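Local coordinates for protein HTH-type transcriptional regulator ascG (Escherichia coli, PDB 3BRQ) that represses the cryptic asc operon as a LacI-family transcription factor that binds DNA in a sequence-specific way, at residues B[126-131]-B[161-166]; B[132-137]-B[289-294]; B[141-146]-B[199-204]; B[176-181]-B[191-196]. One frame throughout, in Å; residues are numbered along the deposited sequence.

How the contacts relate
All four contacts belong to one subdomain of the periplasmic binding protein-like fold and are built on its mixed sheet. Contact 3 joins two parallel strands of that sheet, 142-145 and 203-206. Contacts 1 and 2 share helix 123-136, with centres about 13 Å apart, and the centre of each lies about 12 Å from that of contact 3, whose I142 packs on residues of both. Contact 4, about 9 Å from contact 3 between centres, adds the edge strand 177-178, held to F144 by backbone hydrogen bonds, and helix 184-197. Contacts 2 and 4 do not touch; their nearest atoms are about 11 Å apart. The bound sodium ion lies about 13 Å from the side chain of N179.

Contact 1: residues B[126-131]-B[161-166]; sequences TSFNAV and YKDALA
V131 and F128 on one helix close around A164 on the other, and the packing is tight at V131, whose CG1 presses on A164 CB at 3.5 Å, nearer than two carbons usually sit. The other methyl of V131, CG2, meets the edge of the Y161 ring close to its plane, 3.9 Å from CD1. The F128 ring reaches over from its helix, its CG anti to the backbone N (chi1 -176°). A164 CB lies over one face of this ring in a CH-pi contact, 4.1 Å from the centroid and displaced toward the rim, while F128 CD1 comes within 3.4 Å of A164 N. An alanine in place of F128 would probably leave A164 CB without its aromatic cover and open a gap beside D163. This outer flank, with F128 and D163 partly exposed, is the solvent side: D163 CB stands at the ring edge, and its OD2 approaches F128 CE1 obliquely at 3.5 Å, with the carboxylate and ring planes 59° apart. D163 OD2 also has a weak hydrogen bond to Q167 NE2. On the buried flank the polar atoms are held from outside the two segments: S127 OG is hydrogen-bonded to R157 O, and Y161 OH to I142 O. The axes of the two helix segments pass 8.0 Å apart at -46°. Helices 123-136 and 152-167, which flank strand 142-145 in sequence, pack side by side against it in the alpha/beta fold of a periplasmic binding protein-like domain, V131 on I142 and the Y161 ring stacked with that of F144.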
loop_
_atom_site.group_PDB
_atom_site.type_symbol
_atom_site.label_atom_id
_atom_site.label_comp_id
_atom_site.label_asym_id
_atom_site.label_seq_id
_atom_site.Cartn_x
_atom_site.Cartn_y
_atom_site.Cartn_z
ATOM N N THR B 126 1.182 -22.492 2.563
ATOM C CA THR B 126 0.498 -21.609 3.533
ATOM C C THR B 126 -0.979 -21.701 3.355
ATOM O O THR B 126 -1.721 -21.649 4.331
ATOM C CB THR B 126 0.892 -20.151 3.378
ATOM O OG1 THR B 126 0.455 -19.699 2.089
ATOM C CG2 THR B 126 2.384 -20.021 3.416
ATOM N N SER B 127 -1.442 -21.812 2.097
ATOM C CA SER B 127 -2.882 -21.868 1.895
ATOM C C SER B 127 -3.393 -23.217 2.378
ATOM O O SER B 127 -4.411 -23.295 3.087
ATOM C CB SER B 127 -3.209 -21.650 0.418
ATOM O OG SER B 127 -4.600 -21.633 0.223
ATOM N N PHE B 128 -2.707 -24.271 1.953
ATOM C CA PHE B 128 -3.038 -25.632 2.410
ATOM C C PHE B 128 -3.164 -25.615 3.923
ATOM O O PHE B 128 -4.164 -26.082 4.434
ATOM C CB PHE B 128 -1.951 -26.608 2.014
ATOM C CG PHE B 128 -2.274 -28.060 2.362
ATOM C CD1 PHE B 128 -2.642 -28.944 1.379
ATOM C CD2 PHE B 128 -2.172 -28.518 3.678
ATOM C CE1 PHE B 128 -2.906 -30.305 1.701
ATOM C CE2 PHE B 128 -2.440 -29.849 4.025
ATOM C CZ PHE B 128 -2.818 -30.736 3.034
ATOM N N ASN B 129 -2.201 -24.977 4.617
ATOM C CA ASN B 129 -2.211 -24.941 6.097
ATOM C C ASN B 129 -3.386 -24.219 6.702
ATOM O O ASN B 129 -3.930 -24.689 7.679
ATOM C CB ASN B 129 -0.942 -24.302 6.665
ATOM C CG ASN B 129 0.260 -25.131 6.472
ATOM O OD1 ASN B 129 0.210 -26.316 6.102
ATOM N ND2 ASN B 129 1.380 -24.507 6.695
ATOM N N ALA B 130 -3.781 -23.083 6.122
ATOM C CA ALA B 130 -4.952 -22.319 6.615
ATOM C C ALA B 130 -6.267 -23.096 6.388
ATOM O O ALA B 130 -7.069 -23.277 7.294
ATOM C CB ALA B 130 -4.978 -20.906 5.958
ATOM N N VAL B 131 -6.433 -23.653 5.196
ATOM C CA VAL B 131 -7.583 -24.481 4.894
ATOM C C VAL B 131 -7.637 -25.748 5.792
ATOM O O VAL B 131 -8.720 -26.096 6.302
ATOM C CB VAL B 131 -7.667 -24.839 3.371
ATOM C CG1 VAL B 131 -8.865 -25.804 3.048
ATOM C CG2 VAL B 131 -7.732 -23.557 2.512
ATOM N N TYR B 161 -5.691 -24.534 -1.482
ATOM C CA TYR B 161 -7.079 -24.847 -1.203
ATOM C C TYR B 161 -7.536 -26.202 -1.820
ATOM O O TYR B 161 -8.093 -27.018 -1.106
ATOM C CB TYR B 161 -7.951 -23.685 -1.677
ATOM C CG TYR B 161 -9.445 -23.954 -1.703
ATOM C CD1 TYR B 161 -10.208 -23.912 -0.524
ATOM C CD2 TYR B 161 -10.098 -24.225 -2.903
ATOM C CE1 TYR B 161 -11.604 -24.135 -0.554
ATOM C CE2 TYR B 161 -11.495 -24.432 -2.947
ATOM C CZ TYR B 161 -12.226 -24.411 -1.777
ATOM O OH TYR B 161 -13.594 -24.607 -1.808
ATOM N N LYS B 162 -7.403 -26.415 -3.117
ATOM C CA LYS B 162 -7.904 -27.671 -3.717
ATOM C C LYS B 162 -7.170 -28.869 -3.104
ATOM O O LYS B 162 -7.792 -29.914 -2.824
ATOM C CB LYS B 162 -7.685 -27.671 -5.239
ATOM C CG LYS B 162 -8.480 -26.534 -5.951
ATOM C CD LYS B 162 -8.146 -26.471 -7.427
ATOM C CE LYS B 162 -9.245 -25.793 -8.265
ATOM N NZ LYS B 162 -8.692 -25.509 -9.651
ATOM N N ASP B 163 -5.860 -28.726 -2.882
ATOM C CA ASP B 163 -5.076 -29.866 -2.284
ATOM C C ASP B 163 -5.530 -30.211 -0.863
ATOM O O ASP B 163 -5.620 -31.384 -0.525
ATOM C CB ASP B 163 -3.568 -29.592 -2.332
ATOM C CG ASP B 163 -2.691 -30.875 -2.074
ATOM O OD1 ASP B 163 -3.076 -32.031 -2.423
ATOM O OD2 ASP B 163 -1.572 -30.694 -1.549
ATOM N N ALA B 164 -5.778 -29.199 -0.026
ATOM C CA ALA B 164 -6.303 -29.394 1.326
ATOM C C ALA B 164 -7.659 -30.099 1.349
ATOM O O ALA B 164 -7.834 -31.064 2.117
ATOM C CB ALA B 164 -6.352 -28.046 2.119
ATOM N N LEU B 165 -8.592 -29.692 0.479
ATOM C CA LEU B 165 -9.829 -30.459 0.339
ATOM C C LEU B 165 -9.566 -31.914 -0.080
ATOM O O LEU B 165 -10.092 -32.845 0.525
ATOM C CB LEU B 165 -10.745 -29.869 -0.722
ATOM C CG LEU B 165 -11.260 -28.451 -0.610
ATOM C CD1 LEU B 165 -12.446 -28.252 -1.566
ATOM C CD2 LEU B 165 -11.608 -28.096 0.814
ATOM N N ALA B 166 -8.789 -32.101 -1.127
ATOM C CA ALA B 166 -8.670 -33.465 -1.707
ATOM C C ALA B 166 -7.982 -34.415 -0.678
ATOM O O ALA B 166 -8.420 -35.586 -0.487
ATOM C CB ALA B 166 -7.886 -33.425 -3.005
#

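Contact 2: residues B[132-137]-B[289-294]; sequences AELINA and DSLIAP
The C-terminal end of helix 123-136 meets the irregular loop that follows strand 284-286, A137 facing A293 and P294 in a surface contact of the periplasmic binding protein-like fold. A137 is the first residue to leave helical geometry, although its N still bonds to E133 O at 3.0 Å. Its carbonyl oxygen lies 3.5 Å from P294 CD and 3.7 Å from A293 CB, so a backbone oxygen meets carbon atoms of two successive residues. One turn back in the helix, the side chains of L134 and L291 reach toward each other and cross obliquely. L291 points its CB to the helix, and CG, anti to the backbone N (chi1 176°), continues the side chain toward L134. The modelled separation of the leucine methyls is too short to be trusted, and the pair is best read as apolar packing of uncertain detail. Beside the leucines, E133 OE1 lies 4.4 Å from L291 CD2, a marginal approach; the same oxygen forms a salt bridge with R287 NE. The intervening I292 turns its side chain away from the helix, while its O accepts hydrogen bonds from S231 OG and H139 NE2. Beneath the contact runs the mixed sheet: L134 packs on A203 and V205 of strand 203-206, and both leucines rest on I233 of strand 231-235, with L285 of strand 284-286 beside L291.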
loop_
_atom_site.group_PDB
_atom_site.type_symbol
_atom_site.label_atom_id
_atom_site.label_comp_id
_atom_site.label_asym_id
_atom_site.label_seq_id
_atom_site.Cartn_x
_atom_site.Cartn_y
_atom_site.Cartn_z
ATOM N N ALA B 132 -6.503 -26.409 5.992
ATOM C CA ALA B 132 -6.437 -27.641 6.816
ATOM C C ALA B 132 -6.843 -27.339 8.252
ATOM O O ALA B 132 -7.486 -28.158 8.909
ATOM C CB ALA B 132 -5.046 -28.273 6.775
ATOM N N GLU B 133 -6.506 -26.145 8.705
ATOM C CA GLU B 133 -6.891 -25.679 10.022
ATOM C C GLU B 133 -8.397 -25.508 10.136
ATOM O O GLU B 133 -8.995 -25.856 11.175
ATOM C CB GLU B 133 -6.191 -24.370 10.333
ATOM C CG GLU B 133 -6.473 -23.862 11.762
ATOM C CD GLU B 133 -5.418 -22.933 12.311
ATOM O OE1 GLU B 133 -5.729 -22.226 13.314
ATOM O OE2 GLU B 133 -4.279 -22.910 11.774
ATOM N N LEU B 134 -9.025 -24.985 9.071
ATOM C CA LEU B 134 -10.461 -24.903 9.043
ATOM C C LEU B 134 -11.054 -26.282 9.066
ATOM O O LEU B 134 -11.968 -26.518 9.857
ATOM C CB LEU B 134 -10.987 -24.111 7.811
ATOM C CG LEU B 134 -10.619 -22.644 7.733
ATOM C CD1 LEU B 134 -11.001 -22.007 6.354
ATOM C CD2 LEU B 134 -11.217 -21.827 8.855
ATOM N N ILE B 135 -10.581 -27.190 8.207
ATOM C CA ILE B 135 -11.118 -28.562 8.165
ATOM C C ILE B 135 -11.010 -29.281 9.522
ATOM O O ILE B 135 -11.964 -29.935 9.985
ATOM C CB ILE B 135 -10.466 -29.439 7.084
ATOM C CG1 ILE B 135 -10.671 -28.825 5.684
ATOM C CG2 ILE B 135 -11.019 -30.917 7.165
ATOM C CD1 ILE B 135 -9.855 -29.473 4.557
ATOM N N ASN B 136 -9.863 -29.151 10.173
ATOM C CA ASN B 136 -9.664 -29.792 11.485
ATOM C C ASN B 136 -10.447 -29.124 12.618
ATOM O O ASN B 136 -10.742 -29.793 13.620
ATOM C CB ASN B 136 -8.172 -29.920 11.812
ATOM C CG ASN B 136 -7.465 -30.904 10.891
ATOM O OD1 ASN B 136 -6.472 -30.546 10.226
ATOM N ND2 ASN B 136 -7.989 -32.140 10.807
ATOM N N ALA B 137 -10.799 -27.836 12.456
ATOM C CA ALA B 137 -11.772 -27.184 13.350
ATOM C C ALA B 137 -13.237 -27.551 13.040
ATOM O O ALA B 137 -14.147 -27.032 13.683
ATOM C CB ALA B 137 -11.584 -25.668 13.398
ATOM N N ASP B 289 -10.657 -12.846 15.833
ATOM C CA ASP B 289 -12.056 -13.089 16.126
ATOM C C ASP B 289 -12.907 -13.549 14.941
ATOM O O ASP B 289 -13.989 -14.051 15.204
ATOM C CB ASP B 289 -12.689 -11.836 16.739
ATOM C CG ASP B 289 -12.221 -11.598 18.164
ATOM O OD1 ASP B 289 -11.751 -12.576 18.803
ATOM O OD2 ASP B 289 -12.307 -10.442 18.627
ATOM N N SER B 290 -12.442 -13.391 13.680
ATOM C CA SER B 290 -13.229 -13.788 12.500
ATOM C C SER B 290 -13.214 -15.277 12.293
ATOM O O SER B 290 -13.888 -15.801 11.397
ATOM C CB SER B 290 -12.677 -13.157 11.229
ATOM O OG SER B 290 -11.369 -13.626 10.944
ATOM N N LEU B 291 -12.447 -15.972 13.115
ATOM C CA LEU B 291 -12.353 -17.407 12.980
ATOM C C LEU B 291 -12.846 -18.115 14.249
ATOM O O LEU B 291 -12.375 -17.796 15.348
ATOM C CB LEU B 291 -10.912 -17.798 12.639
ATOM C CG LEU B 291 -10.546 -19.291 12.535
ATOM C CD1 LEU B 291 -11.234 -19.917 11.358
ATOM C CD2 LEU B 291 -9.035 -19.409 12.387
ATOM N N ILE B 292 -13.786 -19.060 14.069
ATOM C CA ILE B 292 -14.194 -20.025 15.103
ATOM C C ILE B 292 -14.815 -21.302 14.496
ATOM O O ILE B 292 -14.979 -21.392 13.286
ATOM C CB ILE B 292 -15.211 -19.424 16.056
ATOM C CG1 ILE B 292 -16.559 -19.246 15.359
ATOM C CG2 ILE B 292 -14.679 -18.111 16.676
ATOM C CD1 ILE B 292 -17.731 -19.079 16.316
ATOM N N ALA B 293 -15.170 -22.291 15.315
ATOM C CA ALA B 293 -15.800 -23.529 14.776
ATOM C C ALA B 293 -17.188 -23.241 14.156
ATOM O O ALA B 293 -17.778 -22.190 14.433
ATOM C CB ALA B 293 -15.904 -24.614 15.864
ATOM N N PRO B 294 -17.721 -24.165 13.331
ATOM C CA PRO B 294 -19.090 -23.898 12.834
ATOM C C PRO B 294 -20.130 -24.063 13.980
ATOM O O PRO B 294 -19.740 -24.390 15.117
ATOM C CB PRO B 294 -19.271 -24.936 11.703
ATOM C CG PRO B 294 -18.286 -26.003 11.987
ATOM C CD PRO B 294 -17.181 -25.448 12.846
#

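Contact 3: residues B[141-146]-B[199-204]; sequences EIAFLT and AKFSAL
L204 CD1 touches both A143 CB, at 3.7 Å, and L145 CD1, at 3.3 Å, the latter tighter than usual for two carbons. These side chains form the apolar centre of a parallel strand pair, 142-145 with 203-206, in the mixed sheet of a periplasmic binding protein-like subdomain. Next to them F201 brings its ring over A143. With CG between the backbone N and the carbonyl carbon (chi1 58°), the ring receives A143 CB over one face, offset toward the rim, in a CH-pi contact 4.0 Å from the centroid. L194 of helix 184-197 packs on A143, L145, F201 and L204. The other face of the sheet carries I142 and A203, which L134 of helix 123-136 covers.

Moving toward the start of the strands, the backbones join. A143 N donates to A203 O at 2.9 Å, and I142 CA makes a CA-H...O contact with the same oxygen. One step further out, S202 N donates to E141 O, also at 2.9 Å. The outer edge is polar: S202 OG is hydrogen-bonded to H139 ND1, and a water accepts from E141 N and bonds to S202 OG. The carboxylate of E141 ends near the backbone of K200, two acceptors facing each other with E141 OE2 3.3 Å from K200 O, and a second water donates to both, each bond a short 2.5 Å.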
loop_
_atom_site.group_PDB
_atom_site.type_symbol
_atom_site.label_atom_id
_atom_site.label_comp_id
_atom_site.label_asym_id
_atom_site.label_seq_id
_atom_site.Cartn_x
_atom_site.Cartn_y
_atom_site.Cartn_z
ATOM N N GLU B 141 -17.374 -27.362 4.442
ATOM C CA GLU B 141 -17.876 -26.652 3.272
ATOM C C GLU B 141 -17.225 -25.273 3.348
ATOM O O GLU B 141 -17.608 -24.403 4.157
ATOM C CB GLU B 141 -19.409 -26.591 3.304
ATOM C CG GLU B 141 -20.077 -27.966 3.362
ATOM C CD GLU B 141 -21.576 -27.842 3.637
ATOM O OE1 GLU B 141 -21.973 -27.979 4.814
ATOM O OE2 GLU B 141 -22.354 -27.582 2.679
ATOM N N ILE B 142 -16.193 -25.111 2.522
ATOM C CA ILE B 142 -15.348 -23.937 2.603
ATOM C C ILE B 142 -15.372 -23.227 1.239
ATOM O O ILE B 142 -15.048 -23.860 0.227
ATOM C CB ILE B 142 -13.857 -24.338 2.975
ATOM C CG1 ILE B 142 -13.816 -25.170 4.279
ATOM C CG2 ILE B 142 -12.990 -23.107 3.016
ATOM C CD1 ILE B 142 -12.422 -25.789 4.629
ATOM N N ALA B 143 -15.760 -21.949 1.238
ATOM C CA ALA B 143 -15.663 -21.081 0.057
ATOM C C ALA B 143 -14.249 -20.521 -0.159
ATOM O O ALA B 143 -13.467 -20.414 0.771
ATOM C CB ALA B 143 -16.697 -19.946 0.152
ATOM N N PHE B 144 -13.905 -20.171 -1.386
ATOM C CA PHE B 144 -12.614 -19.636 -1.688
ATOM C C PHE B 144 -12.764 -18.480 -2.704
ATOM O O PHE B 144 -13.388 -18.624 -3.758
ATOM C CB PHE B 144 -11.685 -20.716 -2.258
ATOM C CG PHE B 144 -10.251 -20.297 -2.339
ATOM C CD1 PHE B 144 -9.379 -20.441 -1.216
ATOM C CD2 PHE B 144 -9.738 -19.772 -3.541
ATOM C CE1 PHE B 144 -8.014 -20.039 -1.317
ATOM C CE2 PHE B 144 -8.379 -19.402 -3.653
ATOM C CZ PHE B 144 -7.505 -19.557 -2.541
ATOM N N LEU B 145 -12.228 -17.319 -2.316
ATOM C CA LEU B 145 -12.075 -16.183 -3.206
ATOM C C LEU B 145 -10.657 -16.049 -3.781
ATOM O O LEU B 145 -9.698 -15.767 -3.059
ATOM C CB LEU B 145 -12.408 -14.891 -2.457
ATOM C CG LEU B 145 -13.818 -14.292 -2.457
ATOM C CD1 LEU B 145 -14.831 -15.328 -2.210
ATOM C CD2 LEU B 145 -13.913 -13.180 -1.386
ATOM N N THR B 146 -10.536 -16.209 -5.091
ATOM C CA THR B 146 -9.235 -16.089 -5.750
ATOM C C THR B 146 -8.801 -14.674 -6.013
ATOM O O THR B 146 -9.599 -13.726 -5.968
ATOM C CB THR B 146 -9.187 -16.903 -7.109
ATOM O OG1 THR B 146 -9.728 -16.103 -8.175
ATOM C CG2 THR B 146 -10.067 -18.114 -6.983
ATOM N N ALA B 199 -25.016 -22.565 -2.638
ATOM C CA ALA B 199 -24.244 -23.689 -2.109
ATOM C C ALA B 199 -23.792 -23.297 -0.689
ATOM O O ALA B 199 -23.284 -22.203 -0.477
ATOM C CB ALA B 199 -23.054 -23.992 -3.071
ATOM N N LYS B 200 -24.070 -24.136 0.305
ATOM C CA LYS B 200 -23.832 -23.741 1.692
ATOM C C LYS B 200 -22.334 -23.702 2.018
ATOM O O LYS B 200 -21.543 -24.547 1.544
ATOM C CB LYS B 200 -24.515 -24.718 2.652
ATOM C CG LYS B 200 -25.937 -24.356 3.023
ATOM C CD LYS B 200 -25.924 -23.407 4.270
ATOM C CE LYS B 200 -27.316 -22.886 4.688
ATOM N NZ LYS B 200 -28.305 -24.017 4.867
ATOM N N PHE B 201 -21.928 -22.744 2.840
ATOM C CA PHE B 201 -20.584 -22.799 3.346
ATOM C C PHE B 201 -20.513 -22.254 4.788
ATOM O O PHE B 201 -21.263 -21.320 5.120
ATOM C CB PHE B 201 -19.620 -22.081 2.360
ATOM C CG PHE B 201 -19.973 -20.617 2.082
ATOM C CD1 PHE B 201 -19.401 -19.619 2.838
ATOM C CD2 PHE B 201 -20.870 -20.275 1.053
ATOM C CE1 PHE B 201 -19.703 -18.311 2.619
ATOM C CE2 PHE B 201 -21.201 -18.946 0.810
ATOM C CZ PHE B 201 -20.604 -17.966 1.594
ATOM N N SER B 202 -19.614 -22.807 5.616
ATOM C CA SER B 202 -19.386 -22.333 7.003
ATOM C C SER B 202 -18.126 -21.469 7.160
ATOM O O SER B 202 -17.940 -20.786 8.180
ATOM C CB SER B 202 -19.389 -23.498 8.039
ATOM O OG SER B 202 -18.294 -24.410 7.855
ATOM N N ALA B 203 -17.273 -21.455 6.138
ATOM C CA ALA B 203 -16.051 -20.681 6.221
ATOM C C ALA B 203 -15.701 -20.163 4.829
ATOM O O ALA B 203 -16.043 -20.805 3.843
ATOM C CB ALA B 203 -14.885 -21.548 6.817
ATOM N N LEU B 204 -15.047 -19.002 4.775
ATOM C CA LEU B 204 -14.600 -18.394 3.520
ATOM C C LEU B 204 -13.110 -18.041 3.627
ATOM O O LEU B 204 -12.685 -17.315 4.573
ATOM C CB LEU B 204 -15.397 -17.094 3.206
ATOM C CG LEU B 204 -14.728 -16.334 2.032
ATOM C CD1 LEU B 204 -15.504 -16.492 0.792
ATOM C CD2 LEU B 204 -14.529 -14.856 2.338
HETATM O O HOH W 1 -21.402 -26.786 0.476
HETATM O O HOH W 2 -18.920 -26.759 7.127
#

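Contact 4: residues B[176-181]-B[191-196]; sequences LIANGK and VEMLLE
M193 and L194 of helix 184-197 press on A178 of strand 177-178. At the start of the helix segment, V191 turns away from the strand and packs on A215, A218 and L219 of helix 209-221, and E192 OE2 forms a salt bridge with R222 NH1. M193, a selenomethionine, is the first to reach across. Its chain runs extended to SE and then bends (chi3 63°), which carries CE back onto the strand, 3.6 Å from A178 CB and 3.8 Å from A178 CA. M193 is partly exposed here.

L194 follows on the buried side, its CG anti to the carbonyl carbon (chi1 -59°), which sets CG 3.9 Å from A178 CB. The branched end faces the same A178 CB, with CD2 3.9 Å and CD1 4.1 Å away. CD2 also sits 3.9 Å from L176 C, touching backbone where the L176 side chain points elsewhere. An alanine in place of L194 would probably open a gap beside A178 CB and L176 C, where CG and its methyls now sit. Just past the segment, R197 NH1 is hydrogen-bonded to I177 O. A178 thus receives two apolar groups from successive helix residues. The arrangement belongs to a beta-alpha-beta crossover in which helix 184-197 links parallel strands 177-178 and 203-206 across the intervening strand 142-145, as in Rossmann-like periplasmic binding protein folds.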
loop_
_atom_site.group_PDB
_atom_site.type_symbol
_atom_site.label_atom_id
_atom_site.label_comp_id
_atom_site.label_asym_id
_atom_site.label_seq_id
_atom_site.Cartn_x
_atom_site.Cartn_y
_atom_site.Cartn_z
ATOM N N LEU B 176 -18.236 -23.208 -5.015
ATOM C CA LEU B 176 -17.690 -22.565 -3.830
ATOM C C LEU B 176 -16.471 -21.677 -4.120
ATOM O O LEU B 176 -15.912 -21.144 -3.215
ATOM C CB LEU B 176 -17.350 -23.580 -2.735
ATOM C CG LEU B 176 -18.591 -24.213 -2.052
ATOM C CD1 LEU B 176 -18.186 -25.432 -1.208
ATOM C CD2 LEU B 176 -19.307 -23.139 -1.188
ATOM N N ILE B 177 -16.016 -21.614 -5.364
ATOM C CA ILE B 177 -14.857 -20.772 -5.708
ATOM C C ILE B 177 -15.367 -19.580 -6.499
ATOM O O ILE B 177 -16.055 -19.743 -7.526
ATOM C CB ILE B 177 -13.807 -21.537 -6.583
ATOM C CG1 ILE B 177 -13.186 -22.726 -5.784
ATOM C CG2 ILE B 177 -12.709 -20.569 -7.034
ATOM C CD1 ILE B 177 -12.574 -23.828 -6.665
ATOM N N ALA B 178 -15.024 -18.395 -6.042
ATOM C CA ALA B 178 -15.446 -17.156 -6.700
ATOM C C ALA B 178 -14.158 -16.466 -7.170
ATOM O O ALA B 178 -13.229 -16.271 -6.365
ATOM C CB ALA B 178 -16.177 -16.269 -5.683
ATOM N N ASN B 179 -14.069 -16.111 -8.456
ATOM C CA ASN B 179 -12.867 -15.459 -8.987
ATOM C C ASN B 179 -12.912 -13.964 -8.625
ATOM O O ASN B 179 -13.944 -13.315 -8.797
ATOM C CB ASN B 179 -12.765 -15.624 -10.494
ATOM C CG ASN B 179 -12.631 -17.089 -10.928
ATOM O OD1 ASN B 179 -13.176 -17.473 -11.956
ATOM N ND2 ASN B 179 -11.889 -17.899 -10.157
ATOM N N GLY B 180 -11.840 -13.454 -8.055
ATOM C CA GLY B 180 -11.798 -12.090 -7.514
ATOM C C GLY B 180 -10.610 -11.375 -8.146
ATOM O O GLY B 180 -9.911 -11.937 -9.022
ATOM N N LYS B 181 -10.372 -10.139 -7.725
ATOM C CA LYS B 181 -9.395 -9.272 -8.412
ATOM C C LYS B 181 -8.553 -8.512 -7.410
ATOM O O LYS B 181 -7.906 -7.554 -7.813
ATOM C CB LYS B 181 -10.052 -8.216 -9.306
ATOM C CG LYS B 181 -11.362 -8.561 -9.950
ATOM C CD LYS B 181 -11.556 -7.893 -11.309
ATOM C CE LYS B 181 -11.355 -8.948 -12.455
ATOM N NZ LYS B 181 -11.962 -8.489 -13.761
ATOM N N VAL B 191 -18.669 -12.500 -2.666
ATOM C CA VAL B 191 -19.558 -13.081 -1.656
ATOM C C VAL B 191 -21.025 -13.036 -2.053
ATOM O O VAL B 191 -21.735 -14.027 -1.864
ATOM C CB VAL B 191 -19.389 -12.441 -0.241
ATOM C CG1 VAL B 191 -20.711 -12.244 0.384
ATOM C CG2 VAL B 191 -18.657 -13.440 0.664
ATOM N N GLU B 192 -21.473 -11.910 -2.625
ATOM C CA GLU B 192 -22.864 -11.797 -3.075
ATOM C C GLU B 192 -23.107 -12.907 -4.129
ATOM O O GLU B 192 -24.153 -13.544 -4.130
ATOM C CB GLU B 192 -23.151 -10.410 -3.631
ATOM C CG GLU B 192 -24.637 -10.138 -3.951
ATOM C CD GLU B 192 -25.575 -10.507 -2.765
ATOM O OE1 GLU B 192 -25.299 -10.073 -1.600
ATOM O OE2 GLU B 192 -26.557 -11.265 -2.993
HETATM N N MSE B 193 -22.117 -13.153 -4.970
HETATM C CA MSE B 193 -22.277 -14.169 -6.004
HETATM C C MSE B 193 -22.423 -15.552 -5.353
HETATM O O MSE B 193 -23.341 -16.242 -5.677
HETATM C CB MSE B 193 -21.151 -14.118 -7.042
HETATM C CG MSE B 193 -21.305 -15.244 -8.140
HETATM SE SE MSE B 193 -19.945 -15.075 -9.471
HETATM C CE MSE B 193 -18.398 -15.384 -8.368
ATOM N N LEU B 194 -21.565 -15.926 -4.419
ATOM C CA LEU B 194 -21.645 -17.196 -3.664
ATOM C C LEU B 194 -22.965 -17.403 -2.918
ATOM O O LEU B 194 -23.511 -18.494 -2.924
ATOM C CB LEU B 194 -20.462 -17.273 -2.646
ATOM C CG LEU B 194 -19.026 -17.204 -3.194
ATOM C CD1 LEU B 194 -17.978 -16.919 -2.091
ATOM C CD2 LEU B 194 -18.742 -18.566 -3.905
ATOM N N LEU B 195 -23.476 -16.357 -2.265
ATOM C CA LEU B 195 -24.785 -16.414 -1.603
ATOM C C LEU B 195 -25.902 -16.604 -2.574
ATOM O O LEU B 195 -26.843 -17.325 -2.251
ATOM C CB LEU B 195 -25.087 -15.088 -0.814
ATOM C CG LEU B 195 -24.017 -14.749 0.261
ATOM C CD1 LEU B 195 -24.353 -13.390 1.012
ATOM C CD2 LEU B 195 -24.034 -15.856 1.265
ATOM N N GLU B 196 -25.884 -15.917 -3.728
ATOM C CA GLU B 196 -26.908 -16.180 -4.765
ATOM C C GLU B 196 -26.792 -17.627 -5.332
ATOM O O GLU B 196 -27.815 -18.243 -5.647
ATOM C CB GLU B 196 -26.822 -15.164 -5.921
ATOM C CG GLU B 196 -27.148 -13.738 -5.501
ATOM C CD GLU B 196 -26.840 -12.701 -6.548
ATOM O OE1 GLU B 196 -26.251 -13.049 -7.591
ATOM O OE2 GLU B 196 -27.156 -11.508 -6.307
#